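Local coordinates for outer membrane associated protein (Francisella tularensis subsp. tularensis, PDB 6U83), which probably acts as an outer-membrane porin and carries the OmpA-like domain described here, which binds D-alanine and, as in related OmpA-like domains, probably attaches to peptidoglycan, at residues A[67-72]-A[114-119]; A[97-102]-A[141-146]; A[41-46]-A[154-159]; A[147-152]-A[161-166]. One frame throughout, in Å; residues are numbered along the deposited sequence.

Contact 1 (A[67-72]-A[114-119]); sequences DKATLN and QKLSEK. With DAL (D-alanine), chain D.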
loop_
_atom_site.group_PDB
_atom_site.type_symbol
_atom_site.label_atom_id
_atom_site.label_comp_id
_atom_site.label_asym_id
_atom_site.label_seq_id
_atom_site.Cartn_x
_atom_site.Cartn_y
_atom_site.Cartn_z
ATOM N N ASP A 67 16.377 4.496 5.284
ATOM C CA ASP A 67 17.343 3.541 4.735
ATOM C C ASP A 67 16.980 2.094 5.043
ATOM O O ASP A 67 17.823 1.196 4.878
ATOM C CB ASP A 67 18.762 3.832 5.238
ATOM C CG ASP A 67 19.841 3.435 4.246
ATOM O OD1 ASP A 67 19.532 3.226 3.052
ATOM O OD2 ASP A 67 21.014 3.333 4.676
ATOM N N LYS A 68 15.754 1.835 5.495
ATOM C CA LYS A 68 15.316 0.505 5.883
ATOM C C LYS A 68 14.319 -0.051 4.878
ATOM O O LYS A 68 13.506 0.683 4.303
ATOM C CB LYS A 68 14.674 0.525 7.272
ATOM C CG LYS A 68 15.669 0.827 8.377
ATOM C CD LYS A 68 16.639 -0.322 8.580
ATOM C CE LYS A 68 17.649 0.006 9.664
ATOM N NZ LYS A 68 18.332 -1.211 10.155
ATOM N N ALA A 69 14.379 -1.364 4.686
ATOM C CA ALA A 69 13.365 -2.072 3.910
ATOM C C ALA A 69 12.616 -3.079 4.771
ATOM O O ALA A 69 11.913 -3.948 4.234
ATOM C CB ALA A 69 13.988 -2.776 2.701
ATOM N N THR A 70 12.779 -2.986 6.085
ATOM C CA THR A 70 12.114 -3.848 7.045
ATOM C C THR A 70 10.736 -3.305 7.400
ATOM O O THR A 70 10.551 -2.093 7.526
ATOM C CB THR A 70 12.963 -3.928 8.310
ATOM O OG1 THR A 70 14.304 -4.278 7.949
ATOM C CG2 THR A 70 12.401 -4.949 9.264
ATOM N N LEU A 71 9.775 -4.208 7.589
ATOM C CA LEU A 71 8.419 -3.832 7.972
ATOM C C LEU A 71 8.326 -3.691 9.479
ATOM O O LEU A 71 8.973 -4.441 10.215
ATOM C CB LEU A 71 7.407 -4.880 7.516
ATOM C CG LEU A 71 7.336 -5.134 6.013
ATOM C CD1 LEU A 71 6.617 -6.439 5.746
ATOM C CD2 LEU A 71 6.645 -3.974 5.302
ATOM N N ASN A 72 7.496 -2.751 9.936
ATOM C CA ASN A 72 7.184 -2.634 11.352
ATOM C C ASN A 72 5.797 -3.213 11.616
ATOM O O ASN A 72 5.115 -3.699 10.710
ATOM C CB ASN A 72 7.294 -1.179 11.828
ATOM C CG ASN A 72 6.434 -0.217 11.018
ATOM O OD1 ASN A 72 5.354 -0.565 10.544
ATOM N ND2 ASN A 72 6.914 1.011 10.867
ATOM N N GLN A 114 16.597 3.779 -5.930
ATOM C CA GLN A 114 15.830 2.867 -6.762
ATOM C C GLN A 114 15.906 1.448 -6.210
ATOM O O GLN A 114 14.891 0.744 -6.113
ATOM C CB GLN A 114 16.359 2.917 -8.201
ATOM C CG GLN A 114 15.820 1.842 -9.120
ATOM C CD GLN A 114 14.383 2.092 -9.528
ATOM O OE1 GLN A 114 13.967 3.238 -9.719
ATOM N NE2 GLN A 114 13.612 1.016 -9.668
ATOM N N LYS A 115 17.111 0.998 -5.870
ATOM C CA LYS A 115 17.251 -0.354 -5.347
ATOM C C LYS A 115 16.545 -0.464 -4.004
ATOM O O LYS A 115 15.807 -1.423 -3.750
ATOM C CB LYS A 115 18.730 -0.722 -5.232
ATOM C CG LYS A 115 19.134 -1.937 -6.049
ATOM C CD LYS A 115 18.787 -1.771 -7.522
ATOM C CE LYS A 115 18.951 -3.078 -8.309
ATOM N NZ LYS A 115 18.222 -3.000 -9.611
ATOM N N LEU A 116 16.748 0.533 -3.144
ATOM C CA LEU A 116 16.067 0.572 -1.859
ATOM C C LEU A 116 14.568 0.404 -2.040
ATOM O O LEU A 116 13.943 -0.455 -1.405
ATOM C CB LEU A 116 16.411 1.886 -1.165
ATOM C CG LEU A 116 15.738 2.158 0.163
ATOM C CD1 LEU A 116 15.861 0.948 1.091
ATOM C CD2 LEU A 116 16.355 3.423 0.766
ATOM N N SER A 117 13.987 1.159 -2.974
ATOM C CA SER A 117 12.541 1.111 -3.153
ATOM C C SER A 117 12.087 -0.249 -3.659
ATOM O O SER A 117 11.013 -0.733 -3.279
ATOM C CB SER A 117 12.099 2.203 -4.116
ATOM O OG SER A 117 12.493 1.853 -5.421
ATOM N N GLU A 118 12.872 -0.857 -4.544
ATOM C CA GLU A 118 12.602 -2.222 -4.977
ATOM C C GLU A 118 12.619 -3.183 -3.800
ATOM O O GLU A 118 11.783 -4.089 -3.720
ATOM C CB GLU A 118 13.634 -2.664 -6.020
ATOM C CG GLU A 118 13.566 -1.919 -7.340
ATOM C CD GLU A 118 14.674 -2.326 -8.311
ATOM O OE1 GLU A 118 14.835 -3.533 -8.574
ATOM O OE2 GLU A 118 15.399 -1.440 -8.807
ATOM N N LYS A 119 13.588 -3.018 -2.897
ATOM C CA LYS A 119 13.678 -3.868 -1.718
ATOM C C LYS A 119 12.473 -3.682 -0.814
ATOM O O LYS A 119 12.046 -4.635 -0.151
ATOM C CB LYS A 119 14.950 -3.555 -0.930
ATOM C CG LYS A 119 16.289 -3.951 -1.578
ATOM C CD LYS A 119 17.441 -3.520 -0.641
ATOM C CE LYS A 119 18.775 -4.046 -1.081
ATOM N NZ LYS A 119 19.854 -3.554 -0.147
HETATM N N DAL D . 16.265 8.109 0.785
HETATM C CA DAL D . 16.202 7.408 2.059
HETATM C CB DAL D . 17.525 6.674 2.334
HETATM C C DAL D . 15.023 6.440 2.141
HETATM O O DAL D . 14.947 5.683 3.112
HETATM O OXT DAL D . 14.139 6.388 1.266
#
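Asp67 and Leu116 meet with their side chains at about a right angle, the carboxylate oxygen OD1 of Asp67 lying 3.9 Å from the methyl CD2 of Leu116. CG of Leu116 is anti to its backbone N (chi1 177°), on the side facing the loop; of the methyls it carries, CD2 lies 3.5 Å from O of the bound D-alanine and 3.6 Å from its carboxylate carbon, whereas CD1 sits 4.0 Å from the carbonyl O of Lys68. One turn further along the helix, CB of Lys119 rests 3.8 Å from CB of Ala69, and the CA atoms of these two residues mark the nearest backbone approach, 5.9 Å. The rest of the Lys119 chain extends away, and its NZ bonds to a pentaethylene glycol, probably from the crystallisation liquor. Asp67 OD1 is held by the hydroxyl of Tyr112, in the same helix 110-130, and Arg120 NE donates to Lys68 O. From the loop, Asp67 N donates to O of D-alanine at 2.9 Å, and the N-H...O angle of 166° makes this a nearly straight bond. The chemistry is divided: carbon-to-carbon and carbon-to-oxygen contacts join the two segments directly, while polar cohesion comes through the ligand, Tyr112 and Arg120. The ligand oxygen O takes one N-H from Asp67 and packs against CD2 of Leu116; the negative charge of the ligand carboxylate is probably met in part by Arg120.

Contact 2 (A[97-102]-A[141-146]); sequences KGYASQ and KGFGYN. With DAL (D-alanine), chain D.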
loop_
_atom_site.group_PDB
_atom_site.type_symbol
_atom_site.label_atom_id
_atom_site.label_comp_id
_atom_site.label_asym_id
_atom_site.label_seq_id
_atom_site.Cartn_x
_atom_site.Cartn_y
_atom_site.Cartn_z
ATOM N N LYS A 97 4.088 -1.033 -5.227
ATOM C CA LYS A 97 5.005 0.011 -5.679
ATOM C C LYS A 97 5.801 0.557 -4.499
ATOM O O LYS A 97 5.219 1.018 -3.514
ATOM C CB LYS A 97 4.235 1.141 -6.359
ATOM C CG LYS A 97 3.406 0.683 -7.540
ATOM C CD LYS A 97 2.548 1.820 -8.030
ATOM C CE LYS A 97 1.842 1.441 -9.309
ATOM N NZ LYS A 97 0.997 2.558 -9.825
ATOM N N GLY A 98 7.124 0.547 -4.624
ATOM C CA GLY A 98 8.015 1.034 -3.595
ATOM C C GLY A 98 8.589 2.401 -3.934
ATOM O O GLY A 98 8.860 2.700 -5.090
ATOM N N TYR A 99 8.799 3.221 -2.908
ATOM C CA TYR A 99 9.307 4.569 -3.114
ATOM C C TYR A 99 10.376 4.880 -2.075
ATOM O O TYR A 99 10.545 4.165 -1.074
ATOM C CB TYR A 99 8.185 5.614 -3.039
ATOM C CG TYR A 99 7.104 5.432 -4.070
ATOM C CD1 TYR A 99 7.117 6.169 -5.248
ATOM C CD2 TYR A 99 6.067 4.512 -3.876
ATOM C CE1 TYR A 99 6.128 6.000 -6.210
ATOM C CE2 TYR A 99 5.059 4.335 -4.845
ATOM C CZ TYR A 99 5.107 5.085 -6.005
ATOM O OH TYR A 99 4.143 4.942 -6.971
ATOM N N ALA A 100 11.088 5.980 -2.319
ATOM C CA ALA A 100 12.123 6.441 -1.410
ATOM C C ALA A 100 12.029 7.957 -1.271
ATOM O O ALA A 100 11.372 8.642 -2.060
ATOM C CB ALA A 100 13.524 5.995 -1.891
ATOM N N SER A 101 12.661 8.477 -0.230
ATOM C CA SER A 101 12.833 9.916 -0.139
ATOM C C SER A 101 14.147 10.301 -0.809
ATOM O O SER A 101 15.072 9.496 -0.919
ATOM C CB SER A 101 12.829 10.370 1.322
ATOM O OG SER A 101 13.906 9.784 2.043
ATOM N N GLN A 102 14.226 11.535 -1.277
ATOM C CA GLN A 102 15.488 12.044 -1.810
ATOM C C GLN A 102 16.183 12.783 -0.681
ATOM O O GLN A 102 15.814 13.911 -0.348
ATOM C CB GLN A 102 15.288 12.956 -3.012
ATOM C CG GLN A 102 16.626 13.466 -3.519
ATOM C CD GLN A 102 16.504 14.416 -4.684
ATOM O OE1 GLN A 102 15.413 14.876 -5.007
ATOM N NE2 GLN A 102 17.629 14.720 -5.323
ATOM N N LYS A 141 7.185 -3.168 -8.279
ATOM C CA LYS A 141 7.815 -2.066 -8.989
ATOM C C LYS A 141 8.484 -1.153 -7.976
ATOM O O LYS A 141 7.912 -0.868 -6.918
ATOM C CB LYS A 141 6.799 -1.238 -9.771
ATOM C CG LYS A 141 6.282 -1.817 -11.073
ATOM C CD LYS A 141 5.339 -0.800 -11.720
ATOM C CE LYS A 141 5.235 -0.948 -13.243
ATOM N NZ LYS A 141 4.399 0.151 -13.850
ATOM N N GLY A 142 9.687 -0.697 -8.296
ATOM C CA GLY A 142 10.373 0.334 -7.530
ATOM C C GLY A 142 10.397 1.625 -8.320
ATOM O O GLY A 142 10.420 1.607 -9.547
ATOM N N PHE A 143 10.366 2.754 -7.620
ATOM C CA PHE A 143 10.379 4.044 -8.291
ATOM C C PHE A 143 11.469 4.967 -7.773
ATOM O O PHE A 143 11.615 6.081 -8.293
ATOM C CB PHE A 143 9.016 4.740 -8.149
ATOM C CG PHE A 143 7.909 4.068 -8.924
ATOM C CD1 PHE A 143 7.651 4.428 -10.231
ATOM C CD2 PHE A 143 7.133 3.076 -8.344
ATOM C CE1 PHE A 143 6.649 3.806 -10.952
ATOM C CE2 PHE A 143 6.125 2.459 -9.049
ATOM C CZ PHE A 143 5.884 2.820 -10.357
ATOM N N GLY A 144 12.232 4.542 -6.772
ATOM C CA GLY A 144 13.204 5.448 -6.213
ATOM C C GLY A 144 12.522 6.666 -5.625
ATOM O O GLY A 144 11.343 6.642 -5.227
ATOM N N TYR A 145 13.262 7.773 -5.611
ATOM C CA TYR A 145 12.696 9.029 -5.151
ATOM C C TYR A 145 12.013 9.812 -6.266
ATOM O O TYR A 145 12.046 11.050 -6.266
ATOM C CB TYR A 145 13.762 9.865 -4.437
ATOM C CG TYR A 145 15.054 10.197 -5.172
ATOM C CD1 TYR A 145 15.055 11.002 -6.305
ATOM C CD2 TYR A 145 16.290 9.774 -4.672
ATOM C CE1 TYR A 145 16.240 11.340 -6.938
ATOM C CE2 TYR A 145 17.484 10.110 -5.306
ATOM C CZ TYR A 145 17.447 10.897 -6.429
ATOM O OH TYR A 145 18.610 11.249 -7.064
ATOM N N ASN A 146 11.391 9.128 -7.221
ATOM C CA ASN A 146 10.463 9.782 -8.126
ATOM C C ASN A 146 9.046 9.612 -7.579
ATOM O O ASN A 146 8.807 8.836 -6.651
ATOM C CB ASN A 146 10.569 9.210 -9.538
ATOM C CG ASN A 146 11.973 9.339 -10.127
ATOM O OD1 ASN A 146 12.453 10.445 -10.399
ATOM N ND2 ASN A 146 12.630 8.201 -10.340
HETATM N N DAL D . 16.265 8.109 0.785
HETATM C CA DAL D . 16.202 7.408 2.059
HETATM C CB DAL D . 17.525 6.674 2.334
HETATM C C DAL D . 15.023 6.440 2.141
HETATM O O DAL D . 14.947 5.683 3.112
HETATM O OXT DAL D . 14.139 6.388 1.266
#
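The rings of Tyr99 and Phe143 run almost parallel, their planes 9° apart, but slid until they barely overlap (centroids 5.0 Å apart). Phe143 CD2 lies over one face of the Tyr99 ring, and the hydroxyl of Tyr99 lies over a face of Phe143. At the edges, Asn146 O comes in the plane of Tyr99; Gly98 O borders Phe143, and CB of Lys97 reaches its rim atom CE2 at 3.5 Å. The Tyr145 ring is covered on one face by Gln102: CG stands 3.7 Å from the ring centroid, a CH-pi contact, and the extended chain lays the amide on the ring, the two planes 6° apart. Three backbone bonds link the two segments beside these stacks: Gly98 N to Lys141 O (2.8 Å), Phe143 N to Gly98 O (2.9 Å) and Ala100 N to Gly144 O (3.0 Å). Past these, Ser101 N donates to OXT of D-alanine at 3.0 Å. The parallel pairing of Lys97 with Lys141 and Gly98 with Gly142, with helix 110-130 connecting the strands, makes a beta-alpha-beta unit of the OmpA-like domain, with the D-alanine pocket just past the C-terminal ends of the strands.

Contact 3 (A[41-46]-A[154-159]); sequences LTEDGV and KSDPRN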
loop_
_atom_site.group_PDB
_atom_site.type_symbol
_atom_site.label_atom_id
_atom_site.label_comp_id
_atom_site.label_asym_id
_atom_site.label_seq_id
_atom_site.Cartn_x
_atom_site.Cartn_y
_atom_site.Cartn_z
ATOM N N LEU A 41 -0.596 11.453 3.941
ATOM C CA LEU A 41 0.264 12.332 4.716
ATOM C C LEU A 41 0.349 11.911 6.182
ATOM O O LEU A 41 0.804 12.692 7.024
ATOM C CB LEU A 41 -0.215 13.778 4.586
ATOM C CG LEU A 41 0.418 14.574 3.439
ATOM C CD1 LEU A 41 0.355 13.834 2.094
ATOM C CD2 LEU A 41 -0.222 15.950 3.332
ATOM N N THR A 42 -0.094 10.696 6.494
ATOM C CA THR A 42 0.190 10.065 7.774
ATOM C C THR A 42 1.588 9.466 7.747
ATOM O O THR A 42 1.981 8.826 6.766
ATOM C CB THR A 42 -0.825 8.958 8.052
ATOM O OG1 THR A 42 -0.812 8.034 6.951
ATOM C CG2 THR A 42 -2.223 9.536 8.211
ATOM N N GLU A 43 2.339 9.661 8.828
ATOM C CA GLU A 43 3.626 8.997 8.967
ATOM C C GLU A 43 3.494 7.619 9.601
ATOM O O GLU A 43 4.470 7.092 10.149
ATOM C CB GLU A 43 4.601 9.863 9.765
ATOM C CG GLU A 43 6.061 9.607 9.376
ATOM C CD GLU A 43 6.972 10.779 9.678
ATOM O OE1 GLU A 43 7.970 10.586 10.403
ATOM O OE2 GLU A 43 6.693 11.893 9.189
ATOM N N ASP A 44 2.307 7.033 9.549
ATOM C CA ASP A 44 2.052 5.687 10.022
ATOM C C ASP A 44 1.594 4.839 8.845
ATOM O O ASP A 44 1.068 5.362 7.855
ATOM C CB ASP A 44 0.970 5.672 11.129
ATOM C CG ASP A 44 1.405 6.399 12.399
ATOM O OD1 ASP A 44 2.557 6.883 12.456
ATOM O OD2 ASP A 44 0.589 6.481 13.345
ATOM N N GLY A 45 1.803 3.531 8.947
ATOM C CA GLY A 45 1.250 2.631 7.945
ATOM C C GLY A 45 -0.270 2.601 8.025
ATOM O O GLY A 45 -0.855 2.540 9.109
ATOM N N VAL A 46 -0.925 2.656 6.858
ATOM C CA VAL A 46 -2.386 2.668 6.832
ATOM C C VAL A 46 -2.914 1.876 5.647
ATOM O O VAL A 46 -2.273 1.766 4.597
ATOM C CB VAL A 46 -2.965 4.101 6.800
ATOM C CG1 VAL A 46 -2.968 4.651 5.374
ATOM C CG2 VAL A 46 -4.368 4.111 7.410
ATOM N N LYS A 154 10.760 16.642 -0.817
ATOM C CA LYS A 154 11.155 15.342 -1.350
ATOM C C LYS A 154 11.916 14.492 -0.334
ATOM O O LYS A 154 11.966 13.262 -0.476
ATOM C CB LYS A 154 12.005 15.537 -2.601
ATOM C CG LYS A 154 11.301 16.291 -3.708
ATOM C CD LYS A 154 12.266 16.567 -4.852
ATOM C CE LYS A 154 11.539 16.821 -6.161
ATOM N NZ LYS A 154 12.509 16.822 -7.295
ATOM N N SER A 155 12.519 15.108 0.680
ATOM C CA SER A 155 13.282 14.378 1.682
ATOM C C SER A 155 12.436 13.968 2.880
ATOM O O SER A 155 12.975 13.466 3.873
ATOM C CB SER A 155 14.458 15.229 2.141
ATOM O OG SER A 155 13.992 16.471 2.630
ATOM N N ASP A 156 11.136 14.181 2.810
ATOM C CA ASP A 156 10.256 13.878 3.924
ATOM C C ASP A 156 10.207 12.361 4.120
ATOM O O ASP A 156 10.052 11.632 3.151
ATOM C CB ASP A 156 8.867 14.457 3.624
ATOM C CG ASP A 156 7.920 14.379 4.802
ATOM O OD1 ASP A 156 7.579 13.250 5.214
ATOM O OD2 ASP A 156 7.498 15.446 5.301
ATOM N N PRO A 157 10.346 11.860 5.355
ATOM C CA PRO A 157 10.275 10.398 5.547
ATOM C C PRO A 157 8.957 9.800 5.097
ATOM O O PRO A 157 8.880 8.585 4.896
ATOM C CB PRO A 157 10.462 10.232 7.066
ATOM C CG PRO A 157 11.028 11.520 7.532
ATOM C CD PRO A 157 10.454 12.567 6.634
ATOM N N ARG A 158 7.903 10.599 4.946
ATOM C CA ARG A 158 6.667 10.018 4.452
ATOM C C ARG A 158 6.789 9.520 3.012
ATOM O O ARG A 158 5.972 8.698 2.584
ATOM C CB ARG A 158 5.534 11.025 4.577
ATOM C CG ARG A 158 4.941 11.089 5.971
ATOM C CD ARG A 158 3.968 12.249 6.103
ATOM N NE ARG A 158 4.649 13.535 5.973
ATOM C CZ ARG A 158 4.078 14.708 6.240
ATOM N NH1 ARG A 158 4.763 15.834 6.099
ATOM N NH2 ARG A 158 2.816 14.755 6.646
ATOM N N ASN A 159 7.775 9.999 2.246
ATOM C CA ASN A 159 7.989 9.455 0.911
ATOM C C ASN A 159 8.551 8.037 0.946
ATOM O O ASN A 159 8.429 7.304 -0.043
ATOM C CB ASN A 159 8.912 10.383 0.129
ATOM C CG ASN A 159 8.233 11.671 -0.250
ATOM O OD1 ASN A 159 7.102 11.657 -0.725
ATOM N ND2 ASN A 159 8.908 12.791 -0.036
#
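Arg158 reaches Leu41 through NH2, which donates to Leu41 O at 2.9 Å with an N-H...O angle of 161°; the oxygen lies at the guanidinium edge, in its plane. Nearer the backbone than the charged head, CD of Arg158 passes 3.3 Å from the same Leu41 O, and CG of Arg158 touches both the carbonyl O of Thr42 and the carboxylate OE2 of Glu43, each 3.8 Å away. Glu43 crosses Arg158 at about a right angle, its carboxylate turned 54° from the guanidinium. OE2 of Glu43 stands 4.1 Å from NE of Arg158, well out of the guanidinium plane, so only the opposite charges act and no N-H points at it.

What sets the arginine is Asp156. OD1 of Asp156 accepts from the backbone N of Arg158 at 2.7 Å on its anti lone pair, an Asx turn that leads into the short 3-10 segment 157-159. The same carboxylate is gripped side-on, NE of Arg158 donating to OD1 and NH1 to OD2 (2.9 Å), a salt bridge. A bend at chi3 (-65°) turns NE from the line of the chain. This locks the head of Arg158 in the OmpA family loop that precedes strand 161-172, facing the loop that leads into strand 46-52. In the next shell, Ile152 packs on Arg158 and Lys63 NZ bonds to Arg158 O. On the opposing loop, the hydroxyl of Thr42 bonds to Phe39 O.

Contact 4 (A[147-152]-A[161-166]); sequences DTLGGI and RVEASV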
loop_
_atom_site.group_PDB
_atom_site.type_symbol
_atom_site.label_atom_id
_atom_site.label_comp_id
_atom_site.label_asym_id
_atom_site.label_seq_id
_atom_site.Cartn_x
_atom_site.Cartn_y
_atom_site.Cartn_z
ATOM N N ASP A 147 8.099 10.345 -8.159
ATOM C CA ASP A 147 6.716 10.321 -7.674
ATOM C C ASP A 147 6.652 10.563 -6.166
ATOM O O ASP A 147 5.898 9.902 -5.449
ATOM C CB ASP A 147 6.022 8.994 -8.009
ATOM C CG ASP A 147 5.853 8.759 -9.505
ATOM O OD1 ASP A 147 6.221 9.646 -10.309
ATOM O OD2 ASP A 147 5.353 7.668 -9.870
ATOM N N THR A 148 7.479 11.481 -5.662
ATOM C CA THR A 148 7.350 11.810 -4.251
ATOM C C THR A 148 5.996 12.459 -4.009
ATOM O O THR A 148 5.372 13.010 -4.918
ATOM C CB THR A 148 8.471 12.739 -3.771
ATOM O OG1 THR A 148 8.369 14.013 -4.419
ATOM C CG2 THR A 148 9.827 12.121 -4.031
ATOM N N LEU A 149 5.536 12.379 -2.767
ATOM C CA LEU A 149 4.184 12.823 -2.456
ATOM C C LEU A 149 4.029 14.326 -2.662
ATOM O O LEU A 149 4.941 15.116 -2.400
ATOM C CB LEU A 149 3.824 12.430 -1.026
ATOM C CG LEU A 149 3.626 10.924 -0.842
ATOM C CD1 LEU A 149 3.462 10.589 0.624
ATOM C CD2 LEU A 149 2.408 10.446 -1.627
ATOM N N GLY A 150 2.862 14.717 -3.158
ATOM C CA GLY A 150 2.605 16.121 -3.386
ATOM C C GLY A 150 2.382 16.857 -2.077
ATOM O O GLY A 150 1.761 16.343 -1.143
ATOM N N GLY A 151 2.916 18.074 -2.009
ATOM C CA GLY A 151 2.716 18.944 -0.872
ATOM C C GLY A 151 3.778 18.870 0.201
ATOM O O GLY A 151 3.752 19.683 1.130
ATOM N N ILE A 152 4.714 17.929 0.115
ATOM C CA ILE A 152 5.760 17.808 1.116
ATOM C C ILE A 152 7.110 17.860 0.413
ATOM O O ILE A 152 7.203 17.747 -0.809
ATOM C CB ILE A 152 5.602 16.530 1.962
ATOM C CG1 ILE A 152 5.785 15.294 1.097
ATOM C CG2 ILE A 152 4.202 16.503 2.607
ATOM C CD1 ILE A 152 5.504 14.000 1.825
ATOM N N ARG A 161 8.156 4.664 1.437
ATOM C CA ARG A 161 6.874 3.966 1.517
ATOM C C ARG A 161 6.677 2.969 0.377
ATOM O O ARG A 161 7.355 3.006 -0.653
ATOM C CB ARG A 161 5.715 4.957 1.486
ATOM C CG ARG A 161 5.354 5.351 0.063
ATOM C CD ARG A 161 4.952 6.795 -0.009
ATOM N NE ARG A 161 4.443 7.194 -1.316
ATOM C CZ ARG A 161 5.200 7.783 -2.244
ATOM N NH1 ARG A 161 6.487 8.018 -1.995
ATOM N NH2 ARG A 161 4.682 8.128 -3.424
ATOM N N VAL A 162 5.689 2.093 0.580
ATOM C CA VAL A 162 5.141 1.201 -0.430
ATOM C C VAL A 162 3.657 1.499 -0.567
ATOM O O VAL A 162 2.963 1.700 0.434
ATOM C CB VAL A 162 5.363 -0.278 -0.054
ATOM C CG1 VAL A 162 4.380 -1.160 -0.776
ATOM C CG2 VAL A 162 6.747 -0.697 -0.419
ATOM N N GLU A 163 3.167 1.536 -1.801
ATOM C CA GLU A 163 1.765 1.811 -2.085
ATOM C C GLU A 163 1.168 0.719 -2.958
ATOM O O GLU A 163 1.856 0.122 -3.795
ATOM C CB GLU A 163 1.578 3.136 -2.818
ATOM C CG GLU A 163 2.116 4.347 -2.114
ATOM C CD GLU A 163 1.741 5.602 -2.861
ATOM O OE1 GLU A 163 1.241 5.477 -4.010
ATOM O OE2 GLU A 163 1.936 6.703 -2.304
ATOM N N ALA A 164 -0.136 0.503 -2.789
ATOM C CA ALA A 164 -0.905 -0.391 -3.644
ATOM C C ALA A 164 -2.380 -0.051 -3.497
ATOM O O ALA A 164 -2.809 0.433 -2.445
ATOM C CB ALA A 164 -0.668 -1.858 -3.285
ATOM N N SER A 165 -3.149 -0.316 -4.556
ATOM C CA SER A 165 -4.590 -0.138 -4.518
ATOM C C SER A 165 -5.256 -1.199 -5.382
ATOM O O SER A 165 -4.786 -1.501 -6.477
ATOM C CB SER A 165 -4.988 1.269 -4.984
ATOM O OG SER A 165 -4.429 1.581 -6.245
ATOM N N VAL A 166 -6.356 -1.759 -4.877
ATOM C CA VAL A 166 -7.168 -2.726 -5.606
ATOM C C VAL A 166 -8.637 -2.341 -5.469
ATOM O O VAL A 166 -9.034 -1.666 -4.517
ATOM C CB VAL A 166 -6.922 -4.164 -5.100
ATOM C CG1 VAL A 166 -5.503 -4.608 -5.430
ATOM C CG2 VAL A 166 -7.148 -4.241 -3.613
#
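Arg161 and Leu149 bury the most surface here, and they meet face-on: CG of Leu149 stands 3.7 Å above the guanidinium plane of Arg161, over its centre. CD2 of Leu149 leans to one end of the group, 3.7 Å from NH2 of Arg161, and also passes 3.8 Å from OE2 of Glu163. The two side chains of Leu149 and Glu163 slide past each other in opposite directions. Asp147, third by area, contributes its backbone: NH2 of Arg161 donates to Asp147 O at 3.0 Å, 160° at the hydrogen and nearly along the C=O axis.

The guanidinium is thus held in its plane while a leucine covers one face. NE of Arg161 donates to OE2 of Glu163 at 2.7 Å (166°), meeting that oxygen from above the carboxylate plane; a second bond, from NH2 of Arg161 to the same OE2, is weak. Arg161 NH1 bonds to Asn159 O, and the Tyr99 ring makes a cation-pi contact with the group. Leu149 also begins a type II turn to Ile152, with Gly151 at positive phi. The loop 147-152 packs on Arg161 and Glu163 at the start of strand 161-172, whose residues pair antiparallel with strands 55-63 and 94-98 in the mixed sheet of this OmpA-like domain.

How the contacts relate
From the N terminus, the chain opens contact 3 at 41-46, contact 1 at 67-72 and contact 2 at 97-102. Helix 110-130 then closes contact 1 at 114-119, and 141-146 closes contact 2, so the two cross; they share D-alanine, and Ser117 OG bonds to Gly144 N. Contact 4 opens at 147-152, in series with both. Segment 154-159 closes contact 3, enclosing contacts 1 and 2, and 161-166 closes contact 4, which crosses contact 3. Contacts 2 and 4 meet through the sheet, Lys97 O lying 2.7 Å from Glu163 N, and contacts 3 and 4 through Asn159 OD1 and Leu149 N. Together they join loops, helix 110-130 and sheet around the ligand end.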